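PDB 4Q1Z: putative lipoprotein from Bacteroides thetaiotaomicron, which is of unknown function but, as a two-domain DUF4876-family protein, is probably a lipoprotein carried at the bacterial cell surface or envelope. Local coordinates for residues V125-E133 with E194-A202; P215-F223 with M386-N397. All coordinates share one frame; numbering follows the deposited sequence.

Interaction 1 (V125-E133 with E194-A202); sequences VYFRDQFYE and ESCIISQFA
Gln200 lays its side chain across Gln130 and the backbone of Phe127 and Arg128, at the point where 125-133 passes from an irregular loop into a strand. With CG anti to the backbone N (chi1 171°) and the rest of the chain extended, its amide reaches past Gln130. Gln200 NE2 donates to Gln130 OE1 at 3.1 Å, a partner lying in the amide plane of Gln200 although the donor stands above the carbonyl plane of Gln130; it also makes a weak bond to Phe127 O. Gln200 OE1 lies 3.4 Å from Arg128 CB. Gln130 is in turn fixed through its NE2 by Tyr115 O. Beyond this pair the segments run as neighbouring antiparallel strands, 131-133 beside 195-199, in the large mixed sheet of the second domain. Tyr132 and Ile198 form the hydrogen-bonded pair, Tyr132 N reaching Ile198 O at 2.9 Å, and Phe131 with Ser199 and Glu133 with Ile197 are the non-hydrogen-bonded pairs. On the sheet face carrying those last four residues, Phe131 CD1 touches Ile197 CG2 at 3.7 Å, while the extended Glu133 crosses Ile197 at a slant, its CG against Ile197 CG1. Its carboxylate ends at Ser195, whose OG donates to Glu133 OE2 at 2.7 Å on the anti side; Lys111 adds a salt bridge to this oxygen. A water accepts from Phe201 N and sits close to Arg128 O and Gln130 O.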
loop_
_atom_site.group_PDB
_atom_site.type_symbol
_atom_site.label_atom_id
_atom_site.label_comp_id
_atom_site.label_asym_id
_atom_site.label_seq_id
_atom_site.Cartn_x
_atom_site.Cartn_y
_atom_site.Cartn_z
ATOM N N VAL A 125 4.262 28.459 -9.596
ATOM C CA VAL A 125 4.367 27.054 -9.219
ATOM C C VAL A 125 2.946 26.497 -9.137
ATOM O O VAL A 125 1.985 27.273 -9.109
ATOM C CB VAL A 125 5.188 26.826 -7.898
ATOM C CG1 VAL A 125 6.574 27.466 -7.975
ATOM C CG2 VAL A 125 4.437 27.271 -6.633
ATOM N N TYR A 126 2.816 25.176 -9.128
ATOM C CA TYR A 126 1.557 24.454 -8.962
ATOM C C TYR A 126 1.804 23.322 -7.963
ATOM O O TYR A 126 2.539 22.395 -8.287
ATOM C CB TYR A 126 1.009 23.917 -10.307
ATOM C CG TYR A 126 -0.426 23.426 -10.228
ATOM C CD1 TYR A 126 -1.489 24.324 -10.155
ATOM C CD2 TYR A 126 -0.726 22.064 -10.252
ATOM C CE1 TYR A 126 -2.811 23.882 -10.081
ATOM C CE2 TYR A 126 -2.046 21.610 -10.162
ATOM C CZ TYR A 126 -3.088 22.527 -10.098
ATOM O OH TYR A 126 -4.405 22.120 -10.054
ATOM N N PHE A 127 1.262 23.429 -6.736
ATOM C CA PHE A 127 1.461 22.394 -5.724
ATOM C C PHE A 127 0.154 21.598 -5.479
ATOM O O PHE A 127 0.083 20.838 -4.501
ATOM C CB PHE A 127 1.985 23.023 -4.391
ATOM C CG PHE A 127 1.128 24.135 -3.825
ATOM C CD1 PHE A 127 -0.164 23.879 -3.366
ATOM C CD2 PHE A 127 1.581 25.447 -3.822
ATOM C CE1 PHE A 127 -0.979 24.914 -2.915
ATOM C CE2 PHE A 127 0.755 26.485 -3.386
ATOM C CZ PHE A 127 -0.510 26.210 -2.928
ATOM N N ARG A 128 -0.892 21.795 -6.327
ATOM C CA ARG A 128 -2.200 21.144 -6.066
ATOM C C ARG A 128 -2.413 19.825 -6.826
ATOM O O ARG A 128 -3.474 19.215 -6.681
ATOM C CB ARG A 128 -3.365 22.087 -6.343
ATOM C CG ARG A 128 -3.090 23.514 -5.948
ATOM C CD ARG A 128 -4.244 24.441 -6.221
ATOM N NE ARG A 128 -3.987 25.741 -5.598
ATOM C CZ ARG A 128 -4.267 26.014 -4.332
ATOM N NH1 ARG A 128 -4.892 25.120 -3.579
ATOM N NH2 ARG A 128 -3.956 27.197 -3.817
ATOM N N ASP A 129 -1.399 19.355 -7.575
ATOM C CA ASP A 129 -1.501 18.100 -8.329
ATOM C C ASP A 129 -1.123 16.838 -7.469
ATOM O O ASP A 129 -1.187 15.722 -7.982
ATOM C CB ASP A 129 -0.677 18.169 -9.639
ATOM C CG ASP A 129 0.744 18.694 -9.523
ATOM O OD1 ASP A 129 1.226 18.885 -8.372
ATOM O OD2 ASP A 129 1.412 18.826 -10.572
ATOM N N GLN A 130 -0.798 17.024 -6.169
ATOM C CA GLN A 130 -0.429 15.951 -5.228
ATOM C C GLN A 130 -1.456 14.797 -5.199
ATOM O O GLN A 130 -2.660 15.052 -5.152
ATOM C CB GLN A 130 -0.274 16.499 -3.790
ATOM C CG GLN A 130 0.879 17.471 -3.597
ATOM C CD GLN A 130 1.156 17.781 -2.132
ATOM O OE1 GLN A 130 0.250 17.970 -1.305
ATOM N NE2 GLN A 130 2.433 17.898 -1.794
ATOM N N PHE A 131 -0.984 13.546 -5.216
ATOM C CA PHE A 131 -1.836 12.362 -5.136
ATOM C C PHE A 131 -1.054 11.176 -4.533
ATOM O O PHE A 131 0.182 11.145 -4.555
ATOM C CB PHE A 131 -2.490 11.994 -6.494
ATOM C CG PHE A 131 -1.627 11.230 -7.475
ATOM C CD1 PHE A 131 -1.597 9.836 -7.464
ATOM C CD2 PHE A 131 -0.827 11.904 -8.397
ATOM C CE1 PHE A 131 -0.798 9.126 -8.372
ATOM C CE2 PHE A 131 -0.041 11.194 -9.313
ATOM C CZ PHE A 131 -0.046 9.809 -9.303
ATOM N N TYR A 132 -1.816 10.208 -3.991
ATOM C CA TYR A 132 -1.414 8.992 -3.277
ATOM C C TYR A 132 -2.242 7.856 -3.799
ATOM O O TYR A 132 -3.464 7.920 -3.713
ATOM C CB TYR A 132 -1.673 9.164 -1.742
ATOM C CG TYR A 132 -1.182 10.486 -1.194
ATOM C CD1 TYR A 132 -2.008 11.610 -1.184
ATOM C CD2 TYR A 132 0.133 10.638 -0.767
ATOM C CE1 TYR A 132 -1.542 12.845 -0.750
ATOM C CE2 TYR A 132 0.613 11.873 -0.342
ATOM C CZ TYR A 132 -0.234 12.970 -0.314
ATOM O OH TYR A 132 0.220 14.185 0.144
ATOM N N GLU A 133 -1.604 6.860 -4.406
ATOM C CA GLU A 133 -2.306 5.713 -4.956
ATOM C C GLU A 133 -1.995 4.497 -4.089
ATOM O O GLU A 133 -0.845 4.134 -3.911
ATOM C CB GLU A 133 -1.961 5.505 -6.426
ATOM C CG GLU A 133 -2.677 4.331 -7.061
ATOM C CD GLU A 133 -2.486 4.159 -8.557
ATOM O OE1 GLU A 133 -2.175 5.159 -9.246
ATOM O OE2 GLU A 133 -2.641 3.014 -9.038
ATOM N N GLU A 194 -6.981 -3.771 -7.610
ATOM C CA GLU A 194 -7.648 -2.483 -7.625
ATOM C C GLU A 194 -6.871 -1.471 -6.811
ATOM O O GLU A 194 -6.280 -1.805 -5.783
ATOM C CB GLU A 194 -9.077 -2.587 -7.089
ATOM C CG GLU A 194 -10.098 -3.111 -8.089
ATOM C CD GLU A 194 -11.553 -3.059 -7.651
ATOM O OE1 GLU A 194 -11.814 -2.826 -6.447
ATOM O OE2 GLU A 194 -12.438 -3.255 -8.517
ATOM N N SER A 195 -6.866 -0.230 -7.295
ATOM C CA SER A 195 -6.234 0.913 -6.642
ATOM C C SER A 195 -7.280 1.912 -6.150
ATOM O O SER A 195 -8.357 2.031 -6.731
ATOM C CB SER A 195 -5.290 1.641 -7.604
ATOM O OG SER A 195 -4.004 1.064 -7.739
ATOM N N CYS A 196 -6.936 2.633 -5.083
ATOM C CA CYS A 196 -7.648 3.801 -4.590
ATOM C C CYS A 196 -6.686 4.981 -4.650
ATOM O O CYS A 196 -5.614 4.940 -4.030
ATOM C CB CYS A 196 -8.219 3.620 -3.191
ATOM S SG CYS A 196 -9.166 5.054 -2.613
ATOM N N ILE A 197 -7.042 5.997 -5.444
ATOM C CA ILE A 197 -6.256 7.216 -5.543
ATOM C C ILE A 197 -6.947 8.270 -4.683
ATOM O O ILE A 197 -8.174 8.402 -4.711
ATOM C CB ILE A 197 -6.040 7.706 -7.018
ATOM C CG1 ILE A 197 -5.430 6.596 -7.913
ATOM C CG2 ILE A 197 -5.215 9.018 -7.080
ATOM C CD1 ILE A 197 -5.611 6.789 -9.348
ATOM N N ILE A 198 -6.140 8.998 -3.903
ATOM C CA ILE A 198 -6.542 10.138 -3.090
ATOM C C ILE A 198 -5.726 11.307 -3.599
ATOM O O ILE A 198 -4.502 11.216 -3.656
ATOM C CB ILE A 198 -6.400 9.942 -1.548
ATOM C CG1 ILE A 198 -6.746 8.510 -1.093
ATOM C CG2 ILE A 198 -7.241 10.973 -0.827
ATOM C CD1 ILE A 198 -6.067 8.102 0.190
ATOM N N SER A 199 -6.404 12.371 -4.025
ATOM C CA SER A 199 -5.791 13.603 -4.511
ATOM C C SER A 199 -5.981 14.714 -3.496
ATOM O O SER A 199 -6.957 14.693 -2.751
ATOM C CB SER A 199 -6.414 14.016 -5.839
ATOM O OG SER A 199 -5.792 13.398 -6.952
ATOM N N GLN A 200 -5.063 15.682 -3.456
ATOM C CA GLN A 200 -5.210 16.874 -2.614
ATOM C C GLN A 200 -6.441 17.639 -3.131
ATOM O O GLN A 200 -7.314 18.018 -2.357
ATOM C CB GLN A 200 -3.932 17.747 -2.684
ATOM C CG GLN A 200 -4.080 19.099 -2.018
ATOM C CD GLN A 200 -3.132 20.150 -2.538
ATOM O OE1 GLN A 200 -3.561 21.178 -3.068
ATOM N NE2 GLN A 200 -1.833 19.974 -2.321
ATOM N N PHE A 201 -6.508 17.798 -4.471
ATOM C CA PHE A 201 -7.533 18.493 -5.241
ATOM C C PHE A 201 -7.835 17.635 -6.453
ATOM O O PHE A 201 -7.054 17.620 -7.400
ATOM C CB PHE A 201 -7.003 19.901 -5.611
ATOM C CG PHE A 201 -7.816 20.760 -6.558
ATOM C CD1 PHE A 201 -9.174 20.958 -6.349
ATOM C CD2 PHE A 201 -7.199 21.451 -7.596
ATOM C CE1 PHE A 201 -9.914 21.763 -7.216
ATOM C CE2 PHE A 201 -7.933 22.263 -8.451
ATOM C CZ PHE A 201 -9.282 22.435 -8.243
ATOM N N ALA A 202 -8.904 16.836 -6.394
ATOM C CA ALA A 202 -9.197 15.890 -7.482
ATOM C C ALA A 202 -9.824 16.581 -8.712
ATOM O O ALA A 202 -10.996 16.367 -9.012
ATOM C CB ALA A 202 -10.078 14.756 -6.979
HETATM O O HOH W 1 -4.400 16.821 -6.070
HETATM O O HOH W 2 -4.518 14.880 -8.625
#

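Interaction 2 (P215-F223 with M386-N397); sequences PIDGSSSEF and MRRNGAKMPSWN
Glu222 bends at chi2 (73°), carrying its carboxylate back toward Arg387, whose extended chain arrives from the opposite direction. Arg387 NH2 meets Glu222 OE2 at 2.7 Å, on the syn side but well out of the carboxylate plane, in a salt bridge whose carboxylate and guanidinium planes stand 86° apart. The same guanidinium grips Ser220 end-on: NH2 donates to Ser220 O from above the carbonyl plane, and Arg387 NH1 makes a nearly straight bond to Ser220 OG at 3.1 Å. Asn397 ND2 is a second donor to both acceptors of NH2, bonding Ser220 O at 2.8 Å and Glu222 OE2 at 3.1 Å; it approaches the carbonyl from the face opposite Arg387 NH2, but the carboxylate oxygen from the same face. Asn397 OD1 is bound by Thr399. The contact joins two irregular segments of the second domain, the loop entering strand 223-224 and the C-terminal loop after strand 378-382, where a type I beta turn from Pro394 to Asn397 brings Trp396 and Asn397 to Glu222. A lysine in place of Arg387 lacks the flat two-nitrogen grip and would probably leave Ser220 OG or Glu222 OE2 without this donor. Selenomethionine Met393 sets CE over one guanidinium face, toward its rim, and Trp396 CH2 comes to the edge of the Phe223 ring. Selenomethionine Met386 sets its SE 4.1 Å from Ile216 CB and its CE beside Ser220 OG.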
loop_
_atom_site.group_PDB
_atom_site.type_symbol
_atom_site.label_atom_id
_atom_site.label_comp_id
_atom_site.label_asym_id
_atom_site.label_seq_id
_atom_site.Cartn_x
_atom_site.Cartn_y
_atom_site.Cartn_z
ATOM N N PRO A 215 1.682 16.625 -14.752
ATOM C CA PRO A 215 1.747 15.301 -15.393
ATOM C C PRO A 215 0.430 14.516 -15.428
ATOM O O PRO A 215 0.330 13.554 -16.196
ATOM C CB PRO A 215 2.766 14.556 -14.532
ATOM C CG PRO A 215 2.678 15.198 -13.203
ATOM C CD PRO A 215 2.427 16.641 -13.472
ATOM N N ILE A 216 -0.561 14.890 -14.597
ATOM C CA ILE A 216 -1.818 14.139 -14.486
ATOM C C ILE A 216 -3.081 15.024 -14.528
ATOM O O ILE A 216 -3.030 16.243 -14.320
ATOM C CB ILE A 216 -1.825 13.307 -13.148
ATOM C CG1 ILE A 216 -1.364 14.171 -11.939
ATOM C CG2 ILE A 216 -0.985 12.036 -13.262
ATOM C CD1 ILE A 216 -2.247 14.223 -10.860
ATOM N N ASP A 217 -4.225 14.341 -14.770
ATOM C CA ASP A 217 -5.606 14.808 -14.665
ATOM C C ASP A 217 -6.129 14.066 -13.443
ATOM O O ASP A 217 -6.311 12.852 -13.515
ATOM C CB ASP A 217 -6.421 14.517 -15.965
ATOM C CG ASP A 217 -7.943 14.662 -15.884
ATOM O OD1 ASP A 217 -8.448 15.068 -14.825
ATOM O OD2 ASP A 217 -8.627 14.309 -16.860
ATOM N N GLY A 218 -6.281 14.759 -12.317
ATOM C CA GLY A 218 -6.713 14.115 -11.077
ATOM C C GLY A 218 -8.211 13.982 -10.883
ATOM O O GLY A 218 -8.651 13.594 -9.797
ATOM N N SER A 219 -9.010 14.263 -11.935
ATOM C CA SER A 219 -10.477 14.259 -11.841
ATOM C C SER A 219 -11.076 12.885 -11.537
ATOM O O SER A 219 -12.088 12.846 -10.837
ATOM C CB SER A 219 -11.135 14.866 -13.084
ATOM O OG SER A 219 -10.839 14.155 -14.277
ATOM N N SER A 220 -10.459 11.774 -12.024
ATOM C CA SER A 220 -10.995 10.412 -11.822
ATOM C C SER A 220 -10.538 9.765 -10.507
ATOM O O SER A 220 -10.829 8.585 -10.282
ATOM C CB SER A 220 -10.661 9.499 -12.997
ATOM O OG SER A 220 -9.260 9.304 -13.090
ATOM N N SER A 221 -9.870 10.531 -9.624
ATOM C CA SER A 221 -9.462 10.058 -8.288
ATOM C C SER A 221 -10.700 9.616 -7.537
ATOM O O SER A 221 -11.725 10.284 -7.632
ATOM C CB SER A 221 -8.756 11.171 -7.509
ATOM O OG SER A 221 -7.533 11.590 -8.092
ATOM N N GLU A 222 -10.625 8.489 -6.822
ATOM C CA GLU A 222 -11.739 7.956 -6.026
ATOM C C GLU A 222 -12.058 8.906 -4.880
ATOM O O GLU A 222 -13.222 9.234 -4.642
ATOM C CB GLU A 222 -11.376 6.559 -5.475
ATOM C CG GLU A 222 -11.388 5.440 -6.510
ATOM C CD GLU A 222 -10.250 5.432 -7.508
ATOM O OE1 GLU A 222 -9.102 5.749 -7.123
ATOM O OE2 GLU A 222 -10.505 5.068 -8.675
ATOM N N PHE A 223 -11.006 9.374 -4.198
ATOM C CA PHE A 223 -11.097 10.264 -3.044
ATOM C C PHE A 223 -10.278 11.537 -3.215
ATOM O O PHE A 223 -9.428 11.633 -4.101
ATOM C CB PHE A 223 -10.662 9.532 -1.753
ATOM C CG PHE A 223 -11.750 8.654 -1.194
ATOM C CD1 PHE A 223 -11.954 7.374 -1.691
ATOM C CD2 PHE A 223 -12.636 9.141 -0.243
ATOM C CE1 PHE A 223 -13.008 6.586 -1.223
ATOM C CE2 PHE A 223 -13.698 8.366 0.206
ATOM C CZ PHE A 223 -13.868 7.086 -0.270
HETATM N N MSE A 386 -1.272 7.732 -13.171
HETATM C CA MSE A 386 -2.381 7.222 -12.357
HETATM C C MSE A 386 -2.826 5.856 -12.893
HETATM O O MSE A 386 -3.096 5.729 -14.098
HETATM C CB MSE A 386 -3.545 8.202 -12.340
HETATM C CG MSE A 386 -3.435 9.224 -11.229
HETATM SE SE MSE A 386 -4.614 10.695 -11.601
HETATM C CE MSE A 386 -6.348 9.968 -11.176
ATOM N N ARG A 387 -2.890 4.836 -11.995
ATOM C CA ARG A 387 -3.274 3.456 -12.304
ATOM C C ARG A 387 -2.245 2.836 -13.295
ATOM O O ARG A 387 -2.603 2.198 -14.289
ATOM C CB ARG A 387 -4.734 3.370 -12.819
ATOM C CG ARG A 387 -5.774 3.743 -11.759
ATOM C CD ARG A 387 -7.180 3.808 -12.313
ATOM N NE ARG A 387 -8.058 4.550 -11.409
ATOM C CZ ARG A 387 -8.478 5.794 -11.608
ATOM N NH1 ARG A 387 -8.160 6.437 -12.722
ATOM N NH2 ARG A 387 -9.251 6.392 -10.710
ATOM N N ARG A 388 -0.950 3.026 -12.994
ATOM C CA ARG A 388 0.158 2.483 -13.780
ATOM C C ARG A 388 0.117 0.949 -13.712
ATOM O O ARG A 388 -0.366 0.401 -12.716
ATOM C CB ARG A 388 1.508 3.028 -13.255
ATOM C CG ARG A 388 2.700 2.778 -14.184
ATOM C CD ARG A 388 4.037 2.942 -13.496
ATOM N NE ARG A 388 4.222 4.296 -12.975
ATOM C CZ ARG A 388 4.783 5.298 -13.644
ATOM N NH1 ARG A 388 5.225 5.115 -14.886
ATOM N NH2 ARG A 388 4.911 6.489 -13.080
ATOM N N ASN A 389 0.610 0.268 -14.779
ATOM C CA ASN A 389 0.660 -1.197 -14.939
ATOM C C ASN A 389 -0.721 -1.829 -14.758
ATOM O O ASN A 389 -0.845 -2.840 -14.061
ATOM C CB ASN A 389 1.667 -1.878 -13.979
ATOM C CG ASN A 389 2.979 -1.185 -13.791
ATOM O OD1 ASN A 389 3.615 -0.722 -14.740
ATOM N ND2 ASN A 389 3.439 -1.156 -12.550
ATOM N N GLY A 390 -1.732 -1.211 -15.365
ATOM C CA GLY A 390 -3.106 -1.685 -15.358
ATOM C C GLY A 390 -3.778 -1.883 -14.017
ATOM O O GLY A 390 -4.526 -2.843 -13.852
ATOM N N ALA A 391 -3.546 -0.991 -13.053
ATOM C CA ALA A 391 -4.276 -1.059 -11.787
ATOM C C ALA A 391 -5.755 -0.722 -12.091
ATOM O O ALA A 391 -6.028 0.152 -12.923
ATOM C CB ALA A 391 -3.673 -0.095 -10.786
ATOM N N LYS A 392 -6.701 -1.488 -11.536
ATOM C CA LYS A 392 -8.114 -1.304 -11.871
ATOM C C LYS A 392 -8.840 -0.318 -10.944
ATOM O O LYS A 392 -8.596 -0.256 -9.739
ATOM C CB LYS A 392 -8.847 -2.663 -11.895
HETATM N N MSE A 393 -9.755 0.447 -11.533
HETATM C CA MSE A 393 -10.588 1.422 -10.830
HETATM C C MSE A 393 -11.752 0.666 -10.146
HETATM O O MSE A 393 -12.395 -0.141 -10.824
HETATM C CB MSE A 393 -11.098 2.458 -11.844
HETATM C CG MSE A 393 -12.126 3.420 -11.295
HETATM SE SE MSE A 393 -13.051 4.320 -12.741
HETATM C CE MSE A 393 -11.775 5.627 -13.174
ATOM N N PRO A 394 -12.041 0.891 -8.830
ATOM C CA PRO A 394 -13.148 0.155 -8.186
ATOM C C PRO A 394 -14.494 0.541 -8.764
ATOM O O PRO A 394 -14.676 1.688 -9.168
ATOM C CB PRO A 394 -13.040 0.552 -6.713
ATOM C CG PRO A 394 -12.330 1.839 -6.720
ATOM C CD PRO A 394 -11.392 1.819 -7.877
ATOM N N SER A 395 -15.431 -0.407 -8.790
ATOM C CA SER A 395 -16.780 -0.221 -9.349
ATOM C C SER A 395 -17.554 0.989 -8.766
ATOM O O SER A 395 -18.415 1.528 -9.458
ATOM C CB SER A 395 -17.613 -1.486 -9.151
ATOM O OG SER A 395 -17.607 -1.879 -7.789
ATOM N N TRP A 396 -17.249 1.404 -7.513
ATOM C CA TRP A 396 -17.922 2.507 -6.801
ATOM C C TRP A 396 -17.327 3.926 -7.098
ATOM O O TRP A 396 -17.722 4.903 -6.443
ATOM C CB TRP A 396 -17.931 2.245 -5.276
ATOM C CG TRP A 396 -16.604 1.849 -4.671
ATOM C CD1 TRP A 396 -16.216 0.595 -4.306
ATOM C CD2 TRP A 396 -15.530 2.728 -4.297
ATOM N NE1 TRP A 396 -14.960 0.629 -3.753
ATOM C CE2 TRP A 396 -14.513 1.926 -3.734
ATOM C CE3 TRP A 396 -15.309 4.114 -4.418
ATOM C CZ2 TRP A 396 -13.289 2.462 -3.295
ATOM C CZ3 TRP A 396 -14.102 4.645 -3.978
ATOM C CH2 TRP A 396 -13.110 3.827 -3.422
ATOM N N ASN A 397 -16.400 4.039 -8.074
ATOM C CA ASN A 397 -15.820 5.320 -8.477
ATOM C C ASN A 397 -16.916 6.242 -9.010
ATOM O O ASN A 397 -17.724 5.829 -9.837
ATOM C CB ASN A 397 -14.717 5.112 -9.522
ATOM C CG ASN A 397 -14.151 6.388 -10.109
ATOM O OD1 ASN A 397 -14.808 7.068 -10.887
ATOM N ND2 ASN A 397 -12.886 6.683 -9.843
HETATM O O HOH W 3 -7.615 3.568 -8.891
#

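Interactions 1 and 2 follow one another along the chain, their centres about 10 Å apart, and meet at strand 195-199. Strand 131-136 borders it on one side and strand 223-224, entered from the 215-223 loop, on the other. Glu222 joins the two contacts: while OE2 faces Arg387, Glu222 OE1 probably accepts a hydrogen bond from Ile197 N at 2.7 Å. A second probable hydrogen bond, Ser199 OG to Ser221 OG at 2.8 Å, ties the same loop to the strand. The C-terminal loop also reaches back to interaction 1, with Arg387 N bonded to Glu133 OE1 and Ala391 CB packed 3.3 Å from Ser195 OG. No active site or functional ligand is known here.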